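Long-range contacts in fructosyl amine:oxygen oxidoreductase (Neosartorya fumigata, PDB 4WCT), which probably catalyses the FAD-dependent oxidation of fructosyl amines, removing the sugar from glycated amines: residues A[157-162]-A[342-347]; A[249-254]-A[417-422]; A[22-27]-A[47-52]. One frame throughout, in Å; residues are numbered along the deposited sequence.

Contact 1 (A[157-162]-A[342-347]); sequences PGVLTG and DTMPHL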
ATOM      1  N   PRO A 157      15.389  -0.333 -26.386  1.00  9.25           N
ATOM      2  CA  PRO A 157      16.137  -1.541 -26.692  1.00 10.15           C
ATOM      3  C   PRO A 157      17.105  -1.907 -25.587  1.00 10.09           C
ATOM      4  O   PRO A 157      17.739  -1.027 -24.994  1.00 11.01           O
ATOM      5  CB  PRO A 157      16.900  -1.194 -27.964  1.00 12.93           C
ATOM      6  CG  PRO A 157      16.575   0.182 -28.314  1.00 13.64           C
ATOM      7  CD  PRO A 157      15.480   0.694 -27.439  1.00 12.91           C
ATOM      8  N   GLY A 158      17.226  -3.193 -25.324  1.00 10.11           N
ATOM      9  CA  GLY A 158      18.101  -3.664 -24.259  1.00 11.52           C
ATOM     10  C   GLY A 158      17.405  -3.909 -22.939  1.00 11.74           C
ATOM     11  O   GLY A 158      18.011  -4.487 -22.041  1.00 12.66           O
ATOM     12  N   VAL A 159      16.215  -3.344 -22.749  1.00  8.75           N
ATOM     13  CA  VAL A 159      15.526  -3.477 -21.462  1.00  8.24           C
ATOM     14  C   VAL A 159      14.740  -4.803 -21.404  1.00  8.61           C
ATOM     15  O   VAL A 159      15.086  -5.707 -20.666  1.00 10.50           O
ATOM     16  CB  VAL A 159      14.597  -2.289 -21.235  1.00  8.14           C
ATOM     17  CG1 VAL A 159      13.813  -2.439 -19.939  1.00  8.94           C
ATOM     18  CG2 VAL A 159      15.414  -0.999 -21.243  1.00  8.88           C
ATOM     19  N   LEU A 160      13.764  -4.956 -22.288  1.00  8.33           N
ATOM     20  CA  LEU A 160      12.984  -6.195 -22.353  1.00  7.98           C
ATOM     21  C   LEU A 160      13.568  -7.061 -23.455  1.00  8.35           C
ATOM     22  O   LEU A 160      13.646  -6.643 -24.616  1.00  8.08           O
ATOM     23  CB  LEU A 160      11.511  -5.912 -22.633  1.00  8.45           C
ATOM     24  CG  LEU A 160      10.780  -5.050 -21.598  1.00  8.14           C
ATOM     25  CD1 LEU A 160       9.330  -4.838 -22.004  1.00  9.70           C
ATOM     26  CD2 LEU A 160      10.847  -5.636 -20.208  1.00  8.57           C
ATOM     27  N   THR A 161      14.005  -8.250 -23.086  1.00  7.68           N
ATOM     28  CA  THR A 161      14.749  -9.116 -23.980  1.00  7.95           C
ATOM     29  C   THR A 161      14.112 -10.504 -24.068  1.00  7.80           C
ATOM     30  O   THR A 161      14.597 -11.378 -24.788  1.00  9.20           O
ATOM     31  CB  THR A 161      16.197  -9.266 -23.501  1.00  8.59           C
ATOM     32  OG1 THR A 161      16.206  -9.837 -22.195  1.00  8.64           O
ATOM     33  CG2 THR A 161      16.896  -7.918 -23.457  1.00  9.99           C
ATOM     34  N   GLY A 162      13.106 -10.757 -23.242  1.00  8.02           N
ATOM     35  CA  GLY A 162      12.549 -12.119 -23.142  1.00  8.47           C
ATOM     36  C   GLY A 162      11.570 -12.501 -24.226  1.00 10.90           C
ATOM     37  O   GLY A 162      11.244 -11.727 -25.136  1.00  7.59           O
ATOM     38  N   ASP A 342      11.139 -14.590 -18.055  1.00  8.39           N
ATOM     39  CA  ASP A 342      10.186 -14.370 -19.116  1.00  8.40           C
ATOM     40  C   ASP A 342      10.405 -13.026 -19.828  1.00  9.48           C
ATOM     41  O   ASP A 342      10.005 -12.885 -20.971  1.00  9.11           O
ATOM     42  CB  ASP A 342       8.773 -14.424 -18.558  1.00  9.66           C
ATOM     43  CG  ASP A 342       8.219 -15.837 -18.440  1.00 11.37           C
ATOM     44  OD1 ASP A 342       8.998 -16.826 -18.493  1.00 12.92           O
ATOM     45  OD2 ASP A 342       7.008 -15.924 -18.144  1.00 11.51           O
ATOM     46  N   THR A 343      10.923 -12.031 -19.096  1.00  8.09           N
ATOM     47  CA  THR A 343      10.881 -10.614 -19.493  1.00  8.81           C
ATOM     48  C   THR A 343      12.262 -10.046 -19.818  1.00  9.01           C
ATOM     49  O   THR A 343      12.465  -9.332 -20.851  1.00  7.93           O
ATOM     50  CB  THR A 343      10.225  -9.784 -18.379  1.00  8.42           C
ATOM     51  OG1 THR A 343      10.957  -9.947 -17.154  1.00  8.53           O
ATOM     52  CG2 THR A 343       8.777 -10.212 -18.158  1.00  9.74           C
ATOM     53  N   MET A 344      13.178 -10.289 -18.894  1.00  7.85           N
ATOM     54  CA  MET A 344      14.535  -9.751 -18.881  1.00  7.86           C
ATOM     55  C   MET A 344      15.531 -10.857 -18.482  1.00  7.72           C
ATOM     56  O   MET A 344      16.209 -10.760 -17.466  1.00  8.05           O
ATOM     57  CB  MET A 344      14.623  -8.572 -17.893  1.00  8.67           C
ATOM     58  CG  MET A 344      13.766  -7.408 -18.349  1.00  8.30           C
ATOM     59  SD  MET A 344      13.951  -5.899 -17.375  1.00 10.17           S
ATOM     60  CE  MET A 344      13.298  -6.445 -15.797  1.00 11.12           C
ATOM     61  N   PRO A 345      15.665 -11.892 -19.312  1.00  8.39           N
ATOM     62  CA  PRO A 345      16.462 -13.055 -18.897  1.00  9.45           C
ATOM     63  C   PRO A 345      17.939 -12.746 -18.696  1.00  9.96           C
ATOM     64  O   PRO A 345      18.618 -13.453 -17.940  1.00  9.74           O
ATOM     65  CB  PRO A 345      16.267 -14.060 -20.054  1.00  9.89           C
ATOM     66  CG  PRO A 345      15.669 -13.274 -21.169  1.00  8.91           C
ATOM     67  CD  PRO A 345      14.850 -12.192 -20.511  1.00  8.86           C
ATOM     68  N   HIS A 346      18.419 -11.639 -19.283  1.00  8.80           N
ATOM     69  CA  HIS A 346      19.783 -11.216 -19.044  1.00  9.80           C
ATOM     70  C   HIS A 346      20.044 -10.817 -17.598  1.00 10.12           C
ATOM     71  O   HIS A 346      21.219 -10.786 -17.166  1.00 10.89           O
ATOM     72  CB  HIS A 346      20.178 -10.079 -19.980  1.00 10.22           C
ATOM     73  CG  HIS A 346      19.293  -8.887 -19.896  1.00 10.42           C
ATOM     74  ND1 HIS A 346      17.988  -8.906 -20.338  1.00 10.38           N
ATOM     75  CD2 HIS A 346      19.529  -7.628 -19.464  1.00 11.42           C
ATOM     76  CE1 HIS A 346      17.427  -7.740 -20.081  1.00  9.20           C
ATOM     77  NE2 HIS A 346      18.356  -6.927 -19.618  1.00 11.04           N
ATOM     78  N   LEU A 347      18.968 -10.533 -16.869  1.00  8.33           N
ATOM     79  CA  LEU A 347      19.044 -10.148 -15.451  1.00 10.34           C
ATOM     80  C   LEU A 347      18.708 -11.292 -14.496  1.00  9.49           C
ATOM     81  O   LEU A 347      18.820 -11.134 -13.301  1.00  9.70           O
ATOM     82  CB  LEU A 347      18.101  -8.973 -15.166  1.00  9.50           C
ATOM     83  CG  LEU A 347      18.400  -7.693 -15.947  1.00 11.44           C
ATOM     84  CD1 LEU A 347      17.408  -6.618 -15.526  1.00 10.96           C
ATOM     85  CD2 LEU A 347      19.862  -7.250 -15.831  1.00 10.72           C
TER
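Helix 330-343 ends against the loop 157-162, and the carbonyl of its final residue, Thr-343, takes two consecutive amides of that loop. Thr-161 N approaches Thr-343 O within the carbonyl plane at 2.9 Å, while the N-H of Gly-162 comes from well above that plane, 64° out of it. Two donors on one oxygen fit a helix end, where the last carbonyls have no further turn to bond to. Gly-162 CA also makes a CA-H...O contact with Asp-342 O at 3.4 Å. Beyond Thr-343 the chain leaves helical angles at Met-344, and two residues on His-346 directs its CB toward the loop. The His-346 ring points ND1 at Thr-161 OG1, 2.7 Å away; either partner could donate. Thr-161 puts this oxygen between its backbone N and carbonyl carbon (chi1 60°), where it also lies 3.2 Å from Pro-345 CD. At another edge of the ring, CE1 meets Val-159 O in plane at 3.2 Å, and NE2 is bonded to Tyr-272 OH, so contacts at both its nitrogens fix the ring's rotation. Val-159 O is buried without a hydrogen-bonding partner, and Met-344 CG presses on it from the other segment. Leu-160 CD2 crosses the Met-344 chain at CG, 3.9 Å off, and both side chains rest on Phe-286 of strand 284-287.

Contact 2 (A[249-254]-A[417-422]); sequences KKQLRP and RWRPET
Gln-251 reaches from the turn before strand 253-263 to the backbone of Arg-419, its CB already directed at segment 417-422. With chi1 at -66° and the chain extended beyond it, CG passes 3.9 Å from Pro-420 CA. The amide carbon CD then lies 3.5 Å from Pro-420 N, an atom with no hydrogen to give. At the tip the amide splits its work. OE1 accepts the N-H of Arg-419 at 2.8 Å, the donor standing 40° out of the carbonyl plane. NE2 sits over the six-membered ring of Trp-418, 3.6 Å from each of its six carbons, with amide and ring planes 87° apart; the same nitrogen donates to Phe-248 O. Beside the glutamine, Lys-249 CB packs on Pro-420 CB at 3.7 Å. A water bridges the two backbones, donating to Lys-249 O at 2.7 Å and to Pro-420 O. Strand 369-372 supplies Leu-369, which touches both Gln-251 and Arg-419. The chemistry implies one amide orientation, with the oxygen toward the Arg-419 N-H and the NH2 toward the Phe-248 carbonyl and, consistent with the upright amide, perhaps the pi cloud of Trp-418.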
ATOM      1  N   LYS A 249     -12.844  -6.392  14.782  0.50  9.95           N
ATOM      2  CA  LYS A 249     -13.945  -7.340  14.529  0.50 11.08           C
ATOM      3  C   LYS A 249     -13.713  -8.079  13.214  0.50 10.46           C
ATOM      4  O   LYS A 249     -14.625  -8.254  12.406  0.50 11.74           O
ATOM      5  CB  LYS A 249     -15.287  -6.603  14.519  0.50 12.17           C
ATOM      6  CG  LYS A 249     -15.549  -5.843  15.809  0.50 13.07           C
ATOM      7  CD  LYS A 249     -15.598  -6.783  17.002  0.50 13.88           C
ATOM      8  CE  LYS A 249     -16.066  -6.068  18.262  0.50 16.99           C
ATOM      9  NZ  LYS A 249     -15.724  -6.806  19.507  0.50 21.03           N
ATOM     10  N   LYS A 250     -12.454  -8.453  12.992  1.00 10.12           N
ATOM     11  CA  LYS A 250     -12.022  -9.200  11.807  1.00 10.90           C
ATOM     12  C   LYS A 250     -12.006  -8.427  10.491  1.00  9.91           C
ATOM     13  O   LYS A 250     -11.696  -9.009   9.457  1.00 10.63           O
ATOM     14  CB  LYS A 250     -12.772 -10.524  11.643  1.00 10.60           C
ATOM     15  CG  LYS A 250     -12.673 -11.401  12.874  1.00 11.29           C
ATOM     16  CD  LYS A 250     -13.377 -12.733  12.620  1.00 14.13           C
ATOM     17  CE  LYS A 250     -13.412 -13.590  13.870  1.00 15.82           C
ATOM     18  NZ  LYS A 250     -14.070 -14.903  13.585  1.00 17.41           N
ATOM     19  N   GLN A 251     -12.122  -7.104  10.561  1.00  8.99           N
ATOM     20  CA  GLN A 251     -12.169  -6.315   9.359  1.00  8.87           C
ATOM     21  C   GLN A 251     -10.793  -6.135   8.721  1.00  8.79           C
ATOM     22  O   GLN A 251     -10.703  -5.812   7.532  1.00  8.93           O
ATOM     23  CB  GLN A 251     -12.798  -4.941   9.598  1.00 10.57           C
ATOM     24  CG  GLN A 251     -14.271  -4.997   9.971  1.00 10.48           C
ATOM     25  CD  GLN A 251     -14.812  -3.619  10.253  1.00 11.91           C
ATOM     26  OE1 GLN A 251     -15.252  -2.901   9.348  1.00 11.48           O
ATOM     27  NE2 GLN A 251     -14.622  -3.181  11.463  1.00 14.67           N
ATOM     28  N   LEU A 252      -9.731  -6.395   9.466  1.00  9.80           N
ATOM     29  CA  LEU A 252      -8.373  -6.317   8.915  1.00  8.00           C
ATOM     30  C   LEU A 252      -7.710  -7.670   8.898  1.00  9.64           C
ATOM     31  O   LEU A 252      -7.647  -8.359   9.918  1.00 10.61           O
ATOM     32  CB  LEU A 252      -7.523  -5.313   9.697  1.00  8.62           C
ATOM     33  CG  LEU A 252      -7.960  -3.845   9.686  1.00  8.42           C
ATOM     34  CD1 LEU A 252      -6.953  -3.025  10.517  1.00 10.64           C
ATOM     35  CD2 LEU A 252      -8.084  -3.252   8.276  1.00 11.30           C
ATOM     36  N   ARG A 253      -7.024  -7.969   7.786  1.00  8.93           N
ATOM     37  CA  ARG A 253      -6.115  -9.097   7.723  1.00  8.02           C
ATOM     38  C   ARG A 253      -4.723  -8.591   7.415  1.00  7.21           C
ATOM     39  O   ARG A 253      -4.439  -8.275   6.274  1.00  8.55           O
ATOM     40  CB  ARG A 253      -6.537 -10.093   6.648  1.00  7.31           C
ATOM     41  CG  ARG A 253      -5.660 -11.304   6.613  1.00  8.07           C
ATOM     42  CD  ARG A 253      -5.961 -12.258   5.461  1.00  7.75           C
ATOM     43  NE  ARG A 253      -5.611 -11.666   4.176  1.00  9.15           N
ATOM     44  CZ  ARG A 253      -5.942 -12.192   3.003  1.00  9.24           C
ATOM     45  NH1 ARG A 253      -6.562 -13.382   2.947  1.00  8.17           N
ATOM     46  NH2 ARG A 253      -5.666 -11.518   1.898  1.00  8.57           N
ATOM     47  N   PRO A 254      -3.840  -8.540   8.424  1.00  7.14           N
ATOM     48  CA  PRO A 254      -2.471  -8.176   8.103  1.00  7.54           C
ATOM     49  C   PRO A 254      -1.835  -9.219   7.187  1.00  7.46           C
ATOM     50  O   PRO A 254      -1.850 -10.403   7.497  1.00  9.18           O
ATOM     51  CB  PRO A 254      -1.776  -8.132   9.466  1.00  8.20           C
ATOM     52  CG  PRO A 254      -2.884  -7.831  10.435  1.00  8.32           C
ATOM     53  CD  PRO A 254      -4.080  -8.562   9.878  1.00  8.83           C
ATOM     54  N   ARG A 417     -17.067   2.707   5.085  1.00  9.61           N
ATOM     55  CA  ARG A 417     -17.583   2.716   6.449  1.00  9.90           C
ATOM     56  C   ARG A 417     -17.160   1.556   7.332  1.00  9.83           C
ATOM     57  O   ARG A 417     -16.823   0.472   6.849  1.00 10.02           O
ATOM     58  CB  ARG A 417     -19.116   2.714   6.419  1.00 10.95           C
ATOM     59  CG  ARG A 417     -19.745   1.397   6.021  1.00 14.03           C
ATOM     60  CD  ARG A 417     -21.257   1.582   6.005  1.00 15.67           C
ATOM     61  NE  ARG A 417     -21.965   0.489   5.345  1.00 22.34           N
ATOM     62  CZ  ARG A 417     -22.270  -0.661   5.897  1.00 23.03           C
ATOM     63  NH1 ARG A 417     -23.112  -1.473   5.232  1.00 23.52           N
ATOM     64  NH2 ARG A 417     -21.876  -0.941   7.153  1.00 25.52           N
ATOM     65  N   TRP A 418     -17.272   1.764   8.650  1.00  9.41           N
ATOM     66  CA  TRP A 418     -17.204   0.674   9.618  1.00  9.47           C
ATOM     67  C   TRP A 418     -18.251  -0.412   9.328  1.00 10.72           C
ATOM     68  O   TRP A 418     -19.436  -0.085   9.108  1.00 11.55           O
ATOM     69  CB  TRP A 418     -17.388   1.249  11.016  1.00 11.50           C
ATOM     70  CG  TRP A 418     -17.211   0.308  12.129  1.00 11.44           C
ATOM     71  CD1 TRP A 418     -18.197  -0.288  12.875  1.00 13.56           C
ATOM     72  CD2 TRP A 418     -15.963  -0.058  12.754  1.00 12.40           C
ATOM     73  NE1 TRP A 418     -17.637  -1.101  13.807  1.00 12.52           N
ATOM     74  CE2 TRP A 418     -16.276  -0.934  13.806  1.00 12.86           C
ATOM     75  CE3 TRP A 418     -14.623   0.288  12.538  1.00 12.69           C
ATOM     76  CZ2 TRP A 418     -15.288  -1.533  14.606  1.00 11.19           C
ATOM     77  CZ3 TRP A 418     -13.654  -0.249  13.382  1.00 11.42           C
ATOM     78  CH2 TRP A 418     -13.988  -1.197  14.357  1.00 11.95           C
ATOM     79  N   ARG A 419     -17.802  -1.658   9.173  1.00 10.72           N
ATOM     80  CA  ARG A 419     -18.646  -2.702   8.557  1.00 11.30           C
ATOM     81  C   ARG A 419     -18.293  -4.102   9.096  1.00 12.03           C
ATOM     82  O   ARG A 419     -18.002  -5.025   8.327  1.00 13.51           O
ATOM     83  CB  ARG A 419     -18.607  -2.634   7.025  1.00 11.29           C
ATOM     84  CG  ARG A 419     -17.224  -2.699   6.364  1.00 10.10           C
ATOM     85  CD  ARG A 419     -17.288  -2.218   4.916  1.00 11.60           C
ATOM     86  NE  ARG A 419     -16.062  -2.496   4.167  1.00 10.90           N
ATOM     87  CZ  ARG A 419     -15.005  -1.701   4.130  1.00  9.95           C
ATOM     88  NH1 ARG A 419     -14.970  -0.572   4.794  1.00  9.12           N
ATOM     89  NH2 ARG A 419     -13.959  -2.062   3.411  1.00 10.32           N
ATOM     90  N   PRO A 420     -18.289  -4.258  10.423  1.00 12.74           N
ATOM     91  CA  PRO A 420     -17.951  -5.553  11.046  1.00 13.05           C
ATOM     92  C   PRO A 420     -18.846  -6.703  10.574  1.00 11.92           C
ATOM     93  O   PRO A 420     -18.387  -7.852  10.486  1.00 12.24           O
ATOM     94  CB  PRO A 420     -18.129  -5.289  12.536  1.00 13.79           C
ATOM     95  CG  PRO A 420     -19.134  -4.175  12.603  1.00 12.65           C
ATOM     96  CD  PRO A 420     -18.812  -3.296  11.411  1.00 14.38           C
ATOM     97  N   GLU A 421     -20.063  -6.386  10.143  1.00 13.14           N
ATOM     98  CA  GLU A 421     -20.957  -7.429   9.626  1.00 15.18           C
ATOM     99  C   GLU A 421     -20.374  -8.162   8.430  1.00 14.48           C
ATOM    100  O   GLU A 421     -20.673  -9.346   8.207  1.00 19.23           O
ATOM    101  CB  GLU A 421     -22.355  -6.873   9.314  1.00 15.79           C
ATOM    102  CG  GLU A 421     -22.486  -5.939   8.129  1.00 19.09           C
ATOM    103  CD  GLU A 421     -22.051  -4.502   8.407  1.00 19.80           C
ATOM    104  OE1 GLU A 421     -21.590  -4.180   9.522  1.00 15.20           O
ATOM    105  OE2 GLU A 421     -22.118  -3.685   7.462  1.00 23.55           O
ATOM    106  N   THR A 422     -19.506  -7.489   7.669  1.00 11.86           N
ATOM    107  CA  THR A 422     -18.921  -8.111   6.491  1.00 13.34           C
ATOM    108  C   THR A 422     -17.807  -9.117   6.812  1.00 11.63           C
ATOM    109  O   THR A 422     -17.297  -9.768   5.902  1.00 13.35           O
ATOM    110  CB  THR A 422     -18.321  -7.063   5.520  1.00 13.32           C
ATOM    111  OG1 THR A 422     -17.210  -6.419   6.143  1.00 13.13           O
ATOM    112  CG2 THR A 422     -19.364  -6.002   5.105  1.00 15.74           C
TER
HETATM  113  O   HOH W   1     -17.161  -9.217  12.571  1.00 14.20           O

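Contact 3 (A[22-27]-A[47-52]); sequences LSTESS and RGYKDV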
ATOM      1  N   LEU A  22     -15.762  19.685  17.595  1.00 25.37           N
ATOM      2  CA  LEU A  22     -14.547  19.750  16.786  1.00 25.71           C
ATOM      3  C   LEU A  22     -14.344  21.166  16.232  1.00 24.60           C
ATOM      4  O   LEU A  22     -15.251  21.757  15.654  1.00 33.78           O
ATOM      5  CB  LEU A  22     -14.610  18.755  15.621  1.00 23.63           C
ATOM      6  CG  LEU A  22     -13.343  18.703  14.765  1.00 24.77           C
ATOM      7  CD1 LEU A  22     -12.222  18.027  15.530  1.00 28.10           C
ATOM      8  CD2 LEU A  22     -13.613  17.983  13.444  1.00 26.91           C
ATOM      9  N   SER A  23     -13.116  21.639  16.343  1.00 23.32           N
ATOM     10  CA  SER A  23     -12.676  22.878  15.737  1.00 25.60           C
ATOM     11  C   SER A  23     -11.204  22.742  15.417  1.00 24.40           C
ATOM     12  O   SER A  23     -10.542  21.808  15.877  1.00 21.32           O
ATOM     13  CB  SER A  23     -12.892  24.060  16.710  1.00 30.60           C
ATOM     14  OG  SER A  23     -11.860  24.152  17.682  1.00 27.96           O
ATOM     15  N   THR A  24     -10.654  23.738  14.740  1.00 23.89           N
ATOM     16  CA  THR A  24      -9.243  23.727  14.429  1.00 24.30           C
ATOM     17  C   THR A  24      -8.355  23.909  15.655  1.00 25.22           C
ATOM     18  O   THR A  24      -7.143  23.687  15.598  1.00 22.63           O
ATOM     19  CB  THR A  24      -8.926  24.835  13.427  1.00 25.48           C
ATOM     20  OG1 THR A  24      -9.616  26.022  13.828  1.00 27.56           O
ATOM     21  CG2 THR A  24      -9.397  24.432  12.056  1.00 26.45           C
ATOM     22  N   GLU A  25      -8.950  24.295  16.778  1.00 25.34           N
ATOM     23  CA  GLU A  25      -8.206  24.358  18.020  1.00 23.94           C
ATOM     24  C   GLU A  25      -8.191  23.028  18.789  1.00 24.27           C
ATOM     25  O   GLU A  25      -7.447  22.901  19.765  1.00 25.69           O
ATOM     26  CB  GLU A  25      -8.789  25.446  18.929  1.00 32.18           C
ATOM     27  CG  GLU A  25      -8.528  26.838  18.398  1.00 33.20           C
ATOM     28  CD  GLU A  25      -9.311  27.121  17.131  1.00 40.60           C
ATOM     29  OE1 GLU A  25     -10.557  26.992  17.157  1.00 46.75           O
ATOM     30  OE2 GLU A  25      -8.675  27.398  16.088  1.00 54.87           O
ATOM     31  N   SER A  26      -8.975  22.056  18.334  1.00 21.57           N
ATOM     32  CA  SER A  26      -9.057  20.738  18.982  1.00 23.70           C
ATOM     33  C   SER A  26      -7.702  20.029  18.874  1.00 20.40           C
ATOM     34  O   SER A  26      -7.140  19.930  17.775  1.00 20.78           O
ATOM     35  CB  SER A  26     -10.119  19.848  18.321  1.00 22.57           C
ATOM     36  OG  SER A  26     -11.447  20.370  18.347  1.00 25.15           O
ATOM     37  N   SER A  27      -7.236  19.435  19.972  1.00 20.16           N
ATOM     38  CA  SER A  27      -6.028  18.619  19.945  1.00 16.97           C
ATOM     39  C   SER A  27      -6.317  17.281  19.252  1.00 17.54           C
ATOM     40  O   SER A  27      -7.407  16.712  19.400  1.00 15.44           O
ATOM     41  CB  SER A  27      -5.485  18.380  21.358  1.00 19.02           C
ATOM     42  OG  SER A  27      -6.447  17.709  22.150  1.00 16.51           O
ATOM     43  N   ARG A  47      -5.356  22.720   6.707  1.00 13.46           N
ATOM     44  CA  ARG A  47      -6.697  23.143   7.091  1.00 13.51           C
ATOM     45  C   ARG A  47      -6.697  24.035   8.332  1.00 16.58           C
ATOM     46  O   ARG A  47      -7.770  24.472   8.765  1.00 17.83           O
ATOM     47  CB  ARG A  47      -7.598  21.931   7.325  1.00 15.21           C
ATOM     48  CG  ARG A  47      -8.012  21.282   6.021  1.00 17.38           C
ATOM     49  CD  ARG A  47      -8.879  20.058   6.218  1.00 19.06           C
ATOM     50  NE  ARG A  47      -8.970  19.341   4.973  1.00 16.64           N
ATOM     51  CZ  ARG A  47     -10.012  18.599   4.601  1.00 15.61           C
ATOM     52  NH1 ARG A  47     -11.051  18.404   5.413  1.00 15.06           N
ATOM     53  NH2 ARG A  47      -9.944  17.935   3.456  1.00 17.40           N
ATOM     54  N   GLY A  48      -5.533  24.230   8.930  1.00 13.90           N
ATOM     55  CA  GLY A  48      -5.364  25.183  10.036  1.00 16.52           C
ATOM     56  C   GLY A  48      -5.489  24.574  11.427  1.00 16.06           C
ATOM     57  O   GLY A  48      -5.748  25.291  12.415  1.00 16.89           O
ATOM     58  N   TYR A  49      -5.416  23.242  11.515  1.00 15.54           N
ATOM     59  CA  TYR A  49      -5.380  22.582  12.801  1.00 15.08           C
ATOM     60  C   TYR A  49      -4.030  22.785  13.435  1.00 16.52           C
ATOM     61  O   TYR A  49      -3.008  22.357  12.897  1.00 18.62           O
ATOM     62  CB  TYR A  49      -5.692  21.082  12.686  1.00 15.70           C
ATOM     63  CG  TYR A  49      -7.116  20.764  12.343  1.00 13.53           C
ATOM     64  CD1 TYR A  49      -7.567  20.806  11.038  1.00 13.31           C
ATOM     65  CD2 TYR A  49      -8.046  20.500  13.336  1.00 14.60           C
ATOM     66  CE1 TYR A  49      -8.862  20.454  10.720  1.00 14.54           C
ATOM     67  CE2 TYR A  49      -9.333  20.160  13.026  1.00 16.88           C
ATOM     68  CZ  TYR A  49      -9.755  20.197  11.732  1.00 17.81           C
ATOM     69  OH  TYR A  49     -11.067  19.924  11.472  1.00 19.79           O
ATOM     70  N   LYS A  50      -4.014  23.494  14.559  1.00 15.97           N
ATOM     71  CA  LYS A  50      -2.795  24.006  15.150  1.00 20.08           C
ATOM     72  C   LYS A  50      -2.162  23.067  16.153  1.00 17.72           C
ATOM     73  O   LYS A  50      -1.007  23.240  16.502  1.00 20.09           O
ATOM     74  CB  LYS A  50      -3.088  25.329  15.881  1.00 26.08           C
ATOM     75  CG  LYS A  50      -3.508  26.460  14.964  1.00 31.77           C
ATOM     76  CD  LYS A  50      -2.420  26.797  13.963  1.00 40.01           C
ATOM     77  CE  LYS A  50      -2.620  28.198  13.392  1.00 49.47           C
ATOM     78  NZ  LYS A  50      -1.369  28.711  12.767  1.00 57.21           N
ATOM     79  N   ASP A  51      -2.892  22.030  16.563  1.00 16.60           N
ATOM     80  CA  ASP A  51      -2.438  21.156  17.651  1.00 15.32           C
ATOM     81  C   ASP A  51      -2.535  19.699  17.251  1.00 15.04           C
ATOM     82  O   ASP A  51      -3.516  19.012  17.555  1.00 15.84           O
ATOM     83  CB  ASP A  51      -3.274  21.419  18.896  1.00 18.32           C
ATOM     84  CG  ASP A  51      -2.754  20.678  20.120  1.00 19.90           C
ATOM     85  OD1 ASP A  51      -1.755  19.938  20.021  1.00 20.55           O
ATOM     86  OD2 ASP A  51      -3.336  20.866  21.197  1.00 26.18           O
ATOM     87  N   VAL A  52      -1.582  19.293  16.420  1.00 13.07           N
ATOM     88  CA  VAL A  52      -1.569  17.912  15.911  1.00 13.26           C
ATOM     89  C   VAL A  52      -0.261  17.262  16.337  1.00 11.29           C
ATOM     90  O   VAL A  52       0.821  17.810  16.120  1.00 12.79           O
ATOM     91  CB  VAL A  52      -1.707  17.917  14.380  1.00 11.13           C
ATOM     92  CG1 VAL A  52      -1.684  16.494  13.844  1.00 12.67           C
ATOM     93  CG2 VAL A  52      -2.961  18.643  13.940  1.00 13.62           C
TER
HETATM   94  O   HOH W   2      -5.604  21.314  16.199  1.00 18.84           O
HETATM   95  O   HOH W   3      -5.459  22.770  21.218  1.00 45.89           O
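Lys-50 N points almost straight at Thr-24 O (163°), but at 3.3 Å the bond is weak, and Tyr-49 CA adds a CA-H...O contact to the same carbonyl. The two segments belong to the first beta-alpha-beta unit of a Rossmann-type FAD-binding fold: 22-27 leads into strand 28-31, while the loop 47-52 connects helix 35-46 with strand 52-56. Gly-48 closes the helix in a Schellman motif, its positive phi turning the chain toward the second strand. Across the contact, Ser-23 to Ser-26 form a type I turn that carries Thr-24 over the Tyr-49 ring. Inside this turn Ser-23 OG accepts the N-H of Glu-25, an ST turn, and Ser-26 OG accepts that of Ser-23.

The side chains gather round the Tyr-49 ring. Thr-24 CG2 stands above its centre, 4.1 Å from the centroid and 4° off the normal, a CH-pi contact. Its position anti to the carbonyl carbon of Thr-24 carries this methyl over the ring, and Thr-24 CB lies 3.4 Å from Gly-48 O. Leu-22 crosses the far end of the tyrosine at about a right angle, CD2 reaching 3.8 Å from OH, while the hydroxyl itself bonds to Glu-405. Arg-47 turns outward from the contact to salt bridges with Asp-402 and Glu-405.

Nearer the strands, one water accepts from Asp-51 N at 2.8 Å and lies close to the carbonyls of Thr-24 and Ser-26, tying the turn to the strand start. The CB of Asp-51 points toward segment 22-27, and its carboxylate packs on Ser-27, whose OG instead bonds to the backbone N of His-232. A second water donates to Glu-25 O and, at 2.9 Å, to Asp-51 OD2, the oxygen that also sits 3.3 Å from Ser-27 CB.

Contact 3 closes first along the chain, within the beta-alpha-beta unit that supplies the six-stranded sheet's first two strands in sequence. Contacts 1 and 2 follow and interlock: 157-162, 249-254, 342-347 and 417-422 alternate. Contact 2 lies where the entry to strand 253-263 of the ten-stranded sheet meets Leu-369 of strand 369-372, at the edge of the six-stranded one, and so between the two sheets. Contact 1 sits beside strands 277-280 and 284-287 of the larger sheet. Its centre is 42 Å from contact 2 and 52 Å from contact 3, across the chain's centre from both; contacts 2 and 3 are 29 Å apart between centres. Contact 3 thus belongs to the Rossmann-type FAD-binding part, contact 1 to the distant sheet.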